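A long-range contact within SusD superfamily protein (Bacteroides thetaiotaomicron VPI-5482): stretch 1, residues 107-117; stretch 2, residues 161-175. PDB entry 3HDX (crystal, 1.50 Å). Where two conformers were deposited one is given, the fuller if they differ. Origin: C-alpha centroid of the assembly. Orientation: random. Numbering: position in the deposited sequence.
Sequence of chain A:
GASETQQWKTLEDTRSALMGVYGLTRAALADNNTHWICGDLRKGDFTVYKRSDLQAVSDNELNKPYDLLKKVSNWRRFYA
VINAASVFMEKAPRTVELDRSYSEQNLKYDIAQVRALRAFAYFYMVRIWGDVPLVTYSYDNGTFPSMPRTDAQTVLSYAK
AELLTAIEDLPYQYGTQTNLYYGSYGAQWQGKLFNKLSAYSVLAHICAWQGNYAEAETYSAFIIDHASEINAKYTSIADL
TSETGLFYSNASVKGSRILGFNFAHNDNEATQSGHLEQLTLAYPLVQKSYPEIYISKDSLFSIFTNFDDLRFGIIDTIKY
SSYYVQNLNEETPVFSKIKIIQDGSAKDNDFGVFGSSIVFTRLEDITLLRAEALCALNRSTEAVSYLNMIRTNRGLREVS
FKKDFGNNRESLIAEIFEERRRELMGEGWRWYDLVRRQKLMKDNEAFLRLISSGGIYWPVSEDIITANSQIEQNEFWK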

# COMPACT_ATOMS: atom_id res chain seq x y z
N LEU A 107 -0.89 20.45 18.06
CA LEU A 107 0.03 19.42 18.55
C LEU A 107 -0.62 18.03 18.50
O LEU A 107 0.03 17.05 18.03
CB LEU A 107 0.50 19.71 19.99
CG LEU A 107 1.40 18.66 20.66
CD1 LEU A 107 2.79 18.53 19.99
CD2 LEU A 107 1.52 18.87 22.15
N LYS A 108 -1.85 17.93 18.99
CA LYS A 108 -2.56 16.62 19.03
C LYS A 108 -2.70 16.06 17.61
O LYS A 108 -2.46 14.88 17.38
CB LYS A 108 -3.93 16.73 19.71
CG LYS A 108 -3.85 16.88 21.23
CD LYS A 108 -5.25 16.97 21.88
CE LYS A 108 -5.20 17.02 23.43
N TYR A 109 -3.04 16.92 16.65
CA TYR A 109 -3.15 16.48 15.25
C TYR A 109 -1.80 15.96 14.72
O TYR A 109 -1.73 14.92 14.06
CB TYR A 109 -3.64 17.59 14.33
CG TYR A 109 -5.12 17.98 14.38
CD1 TYR A 109 -6.09 17.15 14.93
CD2 TYR A 109 -5.54 19.14 13.74
CE1 TYR A 109 -7.42 17.48 14.93
CE2 TYR A 109 -6.90 19.49 13.70
CZ TYR A 109 -7.83 18.65 14.30
OH TYR A 109 -9.16 18.98 14.25
N ASP A 110 -0.74 16.73 14.97
CA ASP A 110 0.57 16.41 14.42
C ASP A 110 1.11 15.11 15.03
O ASP A 110 1.64 14.25 14.30
CB ASP A 110 1.60 17.53 14.68
CG ASP A 110 1.28 18.85 14.00
OD1 ASP A 110 0.27 18.97 13.26
OD2 ASP A 110 2.10 19.78 14.20
N ILE A 111 0.97 14.98 16.34
CA ILE A 111 1.40 13.78 17.07
C ILE A 111 0.65 12.55 16.53
O ILE A 111 1.25 11.50 16.31
CB ILE A 111 1.14 13.91 18.61
CG1 ILE A 111 2.04 15.00 19.25
CG2 ILE A 111 1.33 12.58 19.31
CD1 ILE A 111 3.51 14.69 19.27
N ALA A 112 -0.66 12.69 16.35
CA ALA A 112 -1.46 11.56 15.86
C ALA A 112 -0.99 11.09 14.47
O ALA A 112 -0.92 9.89 14.21
CB ALA A 112 -2.95 11.90 15.90
N GLN A 113 -0.66 12.04 13.59
CA GLN A 113 -0.15 11.72 12.26
C GLN A 113 1.16 10.97 12.33
O GLN A 113 1.29 9.93 11.67
CB GLN A 113 -0.03 12.95 11.39
CG GLN A 113 -1.38 13.54 10.97
CD GLN A 113 -1.23 14.91 10.38
OE1 GLN A 113 -0.92 15.07 9.19
NE2 GLN A 113 -1.48 15.94 11.22
N VAL A 114 2.14 11.52 13.09
CA VAL A 114 3.46 10.85 13.13
C VAL A 114 3.34 9.48 13.82
O VAL A 114 3.99 8.52 13.41
CB VAL A 114 4.59 11.72 13.72
CG1 VAL A 114 4.72 13.00 12.90
CG2 VAL A 114 4.39 11.98 15.18
N ARG A 115 2.49 9.38 14.83
CA ARG A 115 2.26 8.11 15.52
C ARG A 115 1.71 7.09 14.50
O ARG A 115 2.14 5.92 14.50
CB ARG A 115 1.26 8.29 16.68
CG ARG A 115 1.05 7.07 17.50
CD ARG A 115 0.00 7.23 18.54
NE ARG A 115 0.29 8.17 19.59
CZ ARG A 115 0.93 7.94 20.73
NH1 ARG A 115 1.60 6.81 20.92
NH2 ARG A 115 1.00 8.91 21.65
N ALA A 116 0.73 7.51 13.70
CA ALA A 116 0.13 6.63 12.69
C ALA A 116 1.14 6.24 11.60
O ALA A 116 1.15 5.09 11.14
CB ALA A 116 -1.14 7.28 12.08
N LEU A 117 1.98 7.20 11.17
CA LEU A 117 2.99 6.91 10.17
C LEU A 117 4.01 5.89 10.68
O LEU A 117 4.44 5.00 9.95
CB LEU A 117 3.66 8.20 9.68
CG LEU A 117 2.80 9.13 8.81
CD1 LEU A 117 3.43 10.54 8.72
CD2 LEU A 117 2.62 8.57 7.41
N ALA A 161 -2.13 -0.92 18.71
CA ALA A 161 -2.40 -0.06 19.87
C ALA A 161 -2.07 1.39 19.56
O ALA A 161 -2.82 2.31 19.92
CB ALA A 161 -1.66 -0.57 21.12
N GLU A 162 -0.97 1.59 18.83
CA GLU A 162 -0.59 2.93 18.43
C GLU A 162 -1.61 3.57 17.51
O GLU A 162 -1.91 4.76 17.66
CB GLU A 162 0.78 2.93 17.73
CG GLU A 162 1.93 2.58 18.65
CD GLU A 162 2.31 3.72 19.54
OE1 GLU A 162 2.57 4.85 19.03
OE2 GLU A 162 2.34 3.47 20.78
N LEU A 163 -2.14 2.79 16.56
CA LEU A 163 -3.14 3.30 15.61
C LEU A 163 -4.44 3.65 16.34
O LEU A 163 -5.06 4.70 16.08
CB LEU A 163 -3.40 2.30 14.48
CG LEU A 163 -2.27 2.26 13.46
CD1 LEU A 163 -2.23 0.90 12.71
CD2 LEU A 163 -2.29 3.46 12.46
N LEU A 164 -4.87 2.78 17.25
CA LEU A 164 -6.11 3.07 18.03
C LEU A 164 -5.95 4.35 18.86
O LEU A 164 -6.87 5.16 18.96
CB LEU A 164 -6.53 1.85 18.88
CG LEU A 164 -7.15 0.75 18.03
CD1 LEU A 164 -7.16 -0.53 18.82
CD2 LEU A 164 -8.59 1.12 17.57
N THR A 165 -4.75 4.55 19.44
CA THR A 165 -4.45 5.80 20.18
C THR A 165 -4.47 7.01 19.22
O THR A 165 -5.14 8.02 19.50
CB THR A 165 -3.12 5.70 20.92
OG1 THR A 165 -3.25 4.70 21.93
CG2 THR A 165 -2.69 7.00 21.56
N ALA A 166 -3.83 6.85 18.05
CA ALA A 166 -3.79 7.96 17.05
C ALA A 166 -5.21 8.36 16.60
O ALA A 166 -5.50 9.55 16.45
CB ALA A 166 -2.96 7.60 15.83
N ILE A 167 -6.08 7.37 16.42
CA ILE A 167 -7.47 7.56 15.95
C ILE A 167 -8.24 8.52 16.88
O ILE A 167 -9.10 9.25 16.43
CB ILE A 167 -8.18 6.18 15.79
CG1 ILE A 167 -7.71 5.57 14.45
CG2 ILE A 167 -9.74 6.30 15.88
CD1 ILE A 167 -7.99 4.05 14.29
N GLU A 168 -7.93 8.51 18.18
CA GLU A 168 -8.62 9.42 19.11
C GLU A 168 -8.43 10.90 18.72
O GLU A 168 -9.32 11.72 18.96
CB GLU A 168 -8.25 9.10 20.56
CG GLU A 168 -8.84 7.76 20.97
CD GLU A 168 -10.36 7.75 20.82
OE1 GLU A 168 -11.04 8.45 21.63
OE2 GLU A 168 -10.90 7.10 19.86
N ASP A 169 -7.29 11.22 18.11
CA ASP A 169 -6.95 12.60 17.70
C ASP A 169 -6.91 12.89 16.21
O ASP A 169 -6.89 14.07 15.84
CB ASP A 169 -5.62 13.04 18.35
CG ASP A 169 -5.72 13.18 19.85
OD1 ASP A 169 -6.74 13.68 20.32
OD2 ASP A 169 -4.75 12.81 20.55
N LEU A 170 -6.96 11.88 15.34
CA LEU A 170 -6.96 12.12 13.90
C LEU A 170 -8.35 12.53 13.46
O LEU A 170 -9.31 11.80 13.74
CB LEU A 170 -6.58 10.87 13.10
CG LEU A 170 -5.14 10.40 13.18
CD1 LEU A 170 -5.06 8.90 12.69
CD2 LEU A 170 -4.21 11.35 12.41
N PRO A 171 -8.46 13.69 12.80
CA PRO A 171 -9.74 14.09 12.26
C PRO A 171 -10.01 13.42 10.90
O PRO A 171 -9.13 12.76 10.32
CB PRO A 171 -9.58 15.61 12.11
CG PRO A 171 -8.15 15.73 11.62
CD PRO A 171 -7.39 14.64 12.39
N TYR A 172 -11.25 13.52 10.45
CA TYR A 172 -11.62 13.12 9.08
C TYR A 172 -11.02 14.11 8.07
O TYR A 172 -10.46 13.70 7.05
CB TYR A 172 -13.12 13.00 8.91
CG TYR A 172 -13.71 11.88 9.71
CD1 TYR A 172 -13.41 10.56 9.39
CD2 TYR A 172 -14.61 12.09 10.75
CE1 TYR A 172 -13.95 9.51 10.08
CE2 TYR A 172 -15.15 11.03 11.45
CZ TYR A 172 -14.82 9.72 11.11
OH TYR A 172 -15.36 8.65 11.80
N GLN A 173 -11.18 15.42 8.36
CA GLN A 173 -10.63 16.50 7.53
C GLN A 173 -9.93 17.51 8.43
O GLN A 173 -10.31 17.66 9.61
CB GLN A 173 -11.72 17.16 6.68
CG GLN A 173 -12.27 16.19 5.66
CD GLN A 173 -13.11 16.81 4.60
OE1 GLN A 173 -12.75 17.81 4.02
NE2 GLN A 173 -14.22 16.17 4.28
N TYR A 174 -8.95 18.20 7.87
CA TYR A 174 -8.09 19.13 8.62
C TYR A 174 -8.43 20.59 8.36
O TYR A 174 -8.37 21.04 7.24
CB TYR A 174 -6.64 18.89 8.24
CG TYR A 174 -6.08 17.59 8.80
CD1 TYR A 174 -6.19 16.39 8.12
CD2 TYR A 174 -5.41 17.58 10.03
CE1 TYR A 174 -5.67 15.21 8.67
CE2 TYR A 174 -4.90 16.42 10.58
CZ TYR A 174 -5.03 15.23 9.87
OH TYR A 174 -4.49 14.10 10.44
N GLY A 175 -8.71 21.30 9.45
CA GLY A 175 -8.95 22.72 9.43
C GLY A 175 -10.33 23.14 8.98
O GLY A 175 -11.10 22.36 8.42
O HOH W 1 -2.22 13.18 19.49
O HOH W 2 -9.91 19.70 11.58
O HOH W 3 3.46 4.56 16.43

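Two antiparallel helices can pack closely where small residues face each other, and longer side chains can add contacts on the flanks. The pair in this SusD superfamily protein illustrates the principle: the helix axes run at 155° and approach to 8.4 Å, and the two stretches together bury 722 Å², counting both sides. At the centre, Ala 112 and Ala 166 both point toward the opposing helix, and with only methyl groups there the CA atoms of Ala 112 and Ala 166 come within 4.5 Å. The CB of Ala 166 lies 3.5 Å from the O of Ala 112. Leucines fill the space around this alanine seam: Leu 170 CD2 meets Ala 112 CB at 3.8 Å, and Leu 163 CD2 lies 4.0 Å from Ala 116 CB.

Arg 115, the residue most covered by the other stretch, secures one end of the contact. Its extended t, t start carries the chain out across the partner helix, and CD passes 4.0 Å from Ala 166 CB. The guanidinium then lays one face over Thr 165 CG2 while its edge meets Glu 162, where NH1 donates to OE1 at 2.9 Å in a salt bridge. A water donating to both Arg 115 O and Glu 162 OE1 adds a second link.

At the other end, Tyr 109 offers a broad ring to the segment following the helix. Pro 171 CG sits over one face, 4.1 Å from the ring centroid, a CH-pi contact suited to the proline's compact, apolar ring. Tyr 174 directs its edge toward the Tyr 109 face, with planes at 77°. The hydroxyl of Tyr 109 reaches a water that also binds Gln 173 O and Gly 175 N. Nearby, Asp 169 places CB 3.8 Å from Ala 112 CB, while its carboxylate accepts from a water that also donates to Lys 108 O, joining the two stretches through solvent.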